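Local coordinates for protein phosphoheptose isomerase (Neisseria gonorrhoeae, PDB 5I01) that catalyses, as a zinc-dependent homotetramer, the isomerisation of sedoheptulose 7-phosphate to D-glycero-D-manno-heptose 7-phosphate, the entry step to bacterial heptose biosynthesis, at residues Ala15-Ala20 with Ile176-Ile181; Gln62-Glu67 with Leu182-Met187. The protein carries 1 engineered substitution. All coordinates share one frame; numbering follows the deposited sequence.

Contact 1 of 2, residues Ala15-Ala20 with Ile176-Ile181; sequences AESIRA and IQENHI. With ZN (zinc ion), chain H.
S17 and E178 make the one hydrogen bond between these two helical segments, the serine OG donating to E178 OE1 over 2.9 Å. The hydroxyl comes to the anti side of that oxygen and lies 31° out of the carboxylate plane. With OG anti to the backbone N (chi1 -170°), the serine hydroxyl is carried across to OE1, and an extended glutamate chain spans the rest of the gap; the CA atoms of S17 and E178 are 7.8 Å apart, as are those of A20 and N179. The other oxygen, OE2, is taken by R175 in a salt bridge and by H185 of the second subunit, so the buried carboxylate has partners at both oxygens.

One turn beyond S17, A20 is met by the amide of N179: ND2 is 4.0 Å from A20 CB, and OD1 is 3.6 Å from A20 O. These are packing distances; ND2 donates a hydrogen bond to R175 O. Next door, Q177 turns to another side of the helix and places OE1 2.0 Å from a zinc ion whose other protein ligands, H63, E67 and H185, belong to the second subunit.

Helix 6-27 thus lies against helix 173-193 with only 138 Å² buried between the segments, while N179 and H180 of helix 173-193 reach V168 of strand 164-168 and H180 also touches D60 of helix 56-69.

Contact 2 of 2, residues Gln62-Glu67 with Leu182-Met187; sequences QHFAAE and LLIHAM. With ZN (zinc ion), chain E.
E67 OE2 holds the zinc ion at 2.0 Å, while H63 NE2 from the same helix as E67, and H185 NE2 from helix 173-193, each bind it at 2.2 Å. The carboxylate uses one oxygen: OE1 stays 3.2 Å from the zinc and sits instead in the plane of the H185 ring, at its edge, 3.3 Å from CD2. H63 and E67 are one helical turn apart, and both CB atoms face helix 173-193. For H63, CG anti to the backbone N (chi1 -171°) sends the imidazole across to the metal. The two imidazoles present their NE2 atoms to the ion with ring planes 64° apart, an oblique pair and not a stack; the approach of their NE2 atoms follows from sharing the metal.

Beside the site, I184 CG2 meets F64 CD1 at 3.9 Å, close to the plane of the phenyl ring at its edge. This apolar pair lies where the backbones come nearest, between segments whose N-to-C axes differ by 16°.

Q177 of the second subunit supplies a fourth ligand, and OE2 of E178 of that subunit is hydrogen-bonded to H185 ND1, which should help fix the rotation of this imidazole. The four-ligand site is thus complete only across the subunit interface, and zinc binding probably relies on assembly; E67 is also a predicted substrate ligand, consistent with a role of the zinc site in the isomerisation.

Overall arrangement
From the N terminus, helix 6-27 supplies 15-20 first; helix 56-69 follows with 62-67, and both are met by helix 173-193, the last helix of the chain. Contact 1 closes a loop of 155 intervening residues and contact 2 one of 114. Their segments alternate along the chain, so the loops cross. Because 176-181 runs straight into 182-187, one helix joins the N-terminal helix to helix 56-69, which flanks the five-stranded parallel sheet of the SIS domain. The contacts meet where I181 CD1 packs 3.6 Å from H63 ND1, and their centres are about 15 Å apart. Each also touches the second subunit, contributing to different zinc sites.

Contact 1 of 2, residues Ala15-Ala20 with Ile176-Ile181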
loop_
_atom_site.group_PDB
_atom_site.type_symbol
_atom_site.label_atom_id
_atom_site.label_comp_id
_atom_site.label_asym_id
_atom_site.label_seq_id
_atom_site.Cartn_x
_atom_site.Cartn_y
_atom_site.Cartn_z
ATOM N N ALA A 15 16.496 27.215 -7.726
ATOM C CA ALA A 15 17.248 28.202 -6.937
ATOM C C ALA A 15 16.802 28.183 -5.484
ATOM O O ALA A 15 17.640 28.135 -4.576
ATOM C CB ALA A 15 17.121 29.604 -7.524
ATOM N N GLU A 16 15.489 28.174 -5.269
ATOM C CA GLU A 16 14.944 28.072 -3.920
ATOM C C GLU A 16 15.391 26.784 -3.219
ATOM O O GLU A 16 15.756 26.824 -2.041
ATOM C CB GLU A 16 13.414 28.194 -3.917
ATOM C CG GLU A 16 12.838 28.524 -2.540
ATOM C CD GLU A 16 11.321 28.450 -2.464
ATOM O OE1 GLU A 16 10.730 27.580 -3.134
ATOM O OE2 GLU A 16 10.718 29.248 -1.707
ATOM N N SER A 17 15.383 25.660 -3.943
ATOM C CA SER A 17 15.803 24.361 -3.383
ATOM C C SER A 17 17.293 24.328 -3.042
ATOM O O SER A 17 17.682 23.781 -2.020
ATOM C CB SER A 17 15.469 23.209 -4.339
ATOM O OG SER A 17 15.658 21.944 -3.699
ATOM N N ILE A 18 18.116 24.913 -3.905
ATOM C CA ILE A 18 19.537 25.110 -3.597
ATOM C C ILE A 18 19.709 25.973 -2.333
ATOM O O ILE A 18 20.380 25.539 -1.394
ATOM C CB ILE A 18 20.315 25.692 -4.806
ATOM C CG1 ILE A 18 20.437 24.624 -5.906
ATOM C CG2 ILE A 18 21.706 26.173 -4.397
ATOM C CD1 ILE A 18 20.623 25.191 -7.300
ATOM N N ARG A 19 19.088 27.163 -2.298
ATOM C CA ARG A 19 19.163 28.053 -1.114
ATOM C C ARG A 19 18.789 27.331 0.173
ATOM O O ARG A 19 19.480 27.465 1.180
ATOM C CB ARG A 19 18.244 29.278 -1.249
ATOM C CG ARG A 19 18.702 30.328 -2.251
ATOM C CD ARG A 19 18.133 31.696 -1.928
ATOM N NE ARG A 19 16.674 31.712 -1.796
ATOM C CZ ARG A 19 15.797 31.679 -2.802
ATOM N NH1 ARG A 19 16.189 31.601 -4.079
ATOM N NH2 ARG A 19 14.500 31.726 -2.524
ATOM N N ALA A 20 17.692 26.572 0.120
ATOM C CA ALA A 20 17.188 25.819 1.279
ATOM C C ALA A 20 18.182 24.807 1.816
ATOM O O ALA A 20 18.297 24.641 3.024
ATOM C CB ALA A 20 15.881 25.133 0.943
ATOM N N ILE A 176 10.739 21.561 2.343
ATOM C CA ILE A 176 10.944 20.766 3.553
ATOM C C ILE A 176 11.017 19.268 3.218
ATOM O O ILE A 176 11.934 18.593 3.675
ATOM C CB ILE A 176 9.853 21.047 4.610
ATOM C CG1 ILE A 176 9.934 22.504 5.081
ATOM C CG2 ILE A 176 10.010 20.124 5.811
ATOM C CD1 ILE A 176 8.613 23.058 5.554
ATOM N N GLN A 177 10.069 18.765 2.426
ATOM C CA GLN A 177 10.100 17.365 1.959
ATOM C C GLN A 177 11.424 17.025 1.275
ATOM O O GLN A 177 12.011 15.992 1.556
ATOM C CB GLN A 177 8.932 17.056 1.005
ATOM C CG GLN A 177 7.611 16.786 1.716
ATOM C CD GLN A 177 6.363 16.943 0.827
ATOM O OE1 GLN A 177 6.444 17.158 -0.394
ATOM N NE2 GLN A 177 5.190 16.841 1.456
ATOM N N GLU A 178 11.892 17.911 0.399
ATOM C CA GLU A 178 13.127 17.693 -0.365
ATOM C C GLU A 178 14.370 17.608 0.519
ATOM O O GLU A 178 15.270 16.818 0.234
ATOM C CB GLU A 178 13.308 18.789 -1.404
ATOM C CG GLU A 178 12.269 18.732 -2.513
ATOM C CD GLU A 178 12.096 20.050 -3.254
ATOM O OE1 GLU A 178 12.958 20.957 -3.104
ATOM O OE2 GLU A 178 11.080 20.184 -3.991
ATOM N N ASN A 179 14.418 18.433 1.569
ATOM C CA ASN A 179 15.467 18.341 2.596
ATOM C C ASN A 179 15.312 17.062 3.451
ATOM O O ASN A 179 16.304 16.448 3.838
ATOM C CB ASN A 179 15.487 19.593 3.501
ATOM C CG ASN A 179 16.126 20.790 2.831
ATOM O OD1 ASN A 179 17.199 21.248 3.229
ATOM N ND2 ASN A 179 15.479 21.296 1.796
ATOM N N HIS A 180 14.079 16.671 3.750
ATOM C CA HIS A 180 13.837 15.453 4.511
ATOM C C HIS A 180 14.436 14.203 3.850
ATOM O O HIS A 180 15.040 13.364 4.536
ATOM C CB HIS A 180 12.334 15.242 4.757
ATOM C CG HIS A 180 11.767 16.084 5.857
ATOM N ND1 HIS A 180 10.412 16.166 6.098
ATOM C CD2 HIS A 180 12.362 16.864 6.788
ATOM C CE1 HIS A 180 10.198 16.964 7.128
ATOM N NE2 HIS A 180 11.366 17.404 7.559
ATOM N N ILE A 181 14.268 14.077 2.535
ATOM C CA ILE A 181 14.764 12.892 1.832
ATOM C C ILE A 181 16.293 12.887 1.756
ATOM O O ILE A 181 16.902 11.829 1.847
ATOM C CB ILE A 181 14.090 12.680 0.443
ATOM C CG1 ILE A 181 14.313 11.253 -0.045
ATOM C CG2 ILE A 181 14.575 13.664 -0.610
ATOM C CD1 ILE A 181 13.614 10.218 0.823
HETATM ZN ZN ZN H . 5.326 17.069 -2.057
#

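Contact 2 of 2, residues Gln62-Glu67 with Leu182-Met187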
loop_
_atom_site.group_PDB
_atom_site.type_symbol
_atom_site.label_atom_id
_atom_site.label_comp_id
_atom_site.label_asym_id
_atom_site.label_seq_id
_atom_site.Cartn_x
_atom_site.Cartn_y
_atom_site.Cartn_z
ATOM N N GLN A 62 8.033 5.168 3.844
ATOM C CA GLN A 62 8.195 3.862 3.186
ATOM C C GLN A 62 9.472 3.784 2.339
ATOM O O GLN A 62 10.004 2.700 2.156
ATOM C CB GLN A 62 6.926 3.423 2.422
ATOM C CG GLN A 62 6.615 4.101 1.096
ATOM C CD GLN A 62 5.442 3.434 0.381
ATOM O OE1 GLN A 62 4.349 3.277 0.949
ATOM N NE2 GLN A 62 5.662 3.032 -0.868
ATOM N N HIS A 63 9.938 4.929 1.835
ATOM C CA HIS A 63 11.254 5.072 1.173
ATOM C C HIS A 63 12.395 4.736 2.157
ATOM O O HIS A 63 13.256 3.922 1.855
ATOM C CB HIS A 63 11.408 6.512 0.649
ATOM C CG HIS A 63 12.597 6.751 -0.238
ATOM N ND1 HIS A 63 12.528 7.594 -1.326
ATOM C CD2 HIS A 63 13.877 6.312 -0.188
ATOM C CE1 HIS A 63 13.708 7.654 -1.914
ATOM N NE2 HIS A 63 14.544 6.882 -1.246
ATOM N N PHE A 64 12.382 5.368 3.327
ATOM C CA PHE A 64 13.330 5.049 4.406
ATOM C C PHE A 64 13.352 3.563 4.778
ATOM O O PHE A 64 14.394 2.944 4.773
ATOM C CB PHE A 64 13.010 5.875 5.643
ATOM C CG PHE A 64 13.769 5.449 6.852
ATOM C CD1 PHE A 64 15.145 5.623 6.912
ATOM C CD2 PHE A 64 13.114 4.856 7.930
ATOM C CE1 PHE A 64 15.862 5.223 8.033
ATOM C CE2 PHE A 64 13.820 4.454 9.053
ATOM C CZ PHE A 64 15.197 4.639 9.105
ATOM N N ALA A 65 12.191 3.003 5.092
ATOM C CA ALA A 65 12.074 1.591 5.469
ATOM C C ALA A 65 12.523 0.631 4.370
ATOM O O ALA A 65 13.147 -0.385 4.660
ATOM C CB ALA A 65 10.645 1.273 5.889
ATOM N N ALA A 66 12.214 0.948 3.117
ATOM C CA ALA A 66 12.647 0.122 1.981
ATOM C C ALA A 66 14.178 0.087 1.775
ATOM O O ALA A 66 14.736 -0.945 1.378
ATOM C CB ALA A 66 11.947 0.569 0.705
ATOM N N GLU A 67 14.857 1.199 2.038
ATOM C CA GLU A 67 16.329 1.208 1.989
ATOM C C GLU A 67 17.000 0.493 3.182
ATOM O O GLU A 67 18.137 0.061 3.074
ATOM C CB GLU A 67 16.851 2.624 1.785
ATOM C CG GLU A 67 16.531 3.114 0.374
ATOM C CD GLU A 67 17.167 4.443 0.035
ATOM O OE1 GLU A 67 17.500 5.199 0.970
ATOM O OE2 GLU A 67 17.321 4.732 -1.171
ATOM N N LEU A 182 16.900 14.068 1.602
ATOM C CA LEU A 182 18.343 14.214 1.731
ATOM C C LEU A 182 18.796 13.721 3.111
ATOM O O LEU A 182 19.718 12.909 3.200
ATOM C CB LEU A 182 18.780 15.675 1.501
ATOM C CG LEU A 182 20.224 16.059 1.869
ATOM C CD1 LEU A 182 21.226 15.176 1.140
ATOM C CD2 LEU A 182 20.500 17.522 1.576
ATOM N N LEU A 183 18.147 14.220 4.168
ATOM C CA LEU A 183 18.464 13.824 5.546
ATOM C C LEU A 183 18.396 12.306 5.747
ATOM O O LEU A 183 19.303 11.714 6.321
ATOM C CB LEU A 183 17.548 14.532 6.560
ATOM C CG LEU A 183 17.779 16.028 6.786
ATOM C CD1 LEU A 183 16.715 16.606 7.702
ATOM C CD2 LEU A 183 19.150 16.287 7.377
ATOM N N ILE A 184 17.328 11.690 5.251
ATOM C CA ILE A 184 17.169 10.233 5.288
ATOM C C ILE A 184 18.331 9.514 4.615
ATOM O O ILE A 184 18.868 8.562 5.171
ATOM C CB ILE A 184 15.818 9.807 4.663
ATOM C CG1 ILE A 184 14.700 10.096 5.675
ATOM C CG2 ILE A 184 15.818 8.337 4.239
ATOM C CD1 ILE A 184 13.298 10.031 5.117
ATOM N N HIS A 185 18.696 9.968 3.419
ATOM C CA HIS A 185 19.799 9.379 2.656
ATOM C C HIS A 185 21.124 9.469 3.387
ATOM O O HIS A 185 21.884 8.509 3.397
ATOM C CB HIS A 185 19.911 10.016 1.265
ATOM C CG HIS A 185 18.895 9.505 0.297
ATOM N ND1 HIS A 185 18.452 10.237 -0.782
ATOM C CD2 HIS A 185 18.226 8.327 0.253
ATOM C CE1 HIS A 185 17.566 9.525 -1.458
ATOM N NE2 HIS A 185 17.409 8.362 -0.849
ATOM N N ALA A 186 21.387 10.626 3.986
ATOM C CA ALA A 186 22.594 10.846 4.777
ATOM C C ALA A 186 22.643 9.951 6.026
ATOM O O ALA A 186 23.717 9.483 6.395
ATOM C CB ALA A 186 22.700 12.313 5.168
ATOM N N MET A 187 21.485 9.719 6.655
ATOM C CA MET A 187 21.367 8.815 7.810
ATOM C C MET A 187 21.613 7.346 7.426
ATOM O O MET A 187 22.376 6.648 8.102
ATOM C CB MET A 187 19.988 8.950 8.492
ATOM C CG MET A 187 19.820 10.198 9.348
ATOM S SD MET A 187 18.298 10.276 10.345
ATOM C CE MET A 187 16.988 10.413 9.129
HETATM ZN ZN ZN E . 16.610 6.530 -1.802
#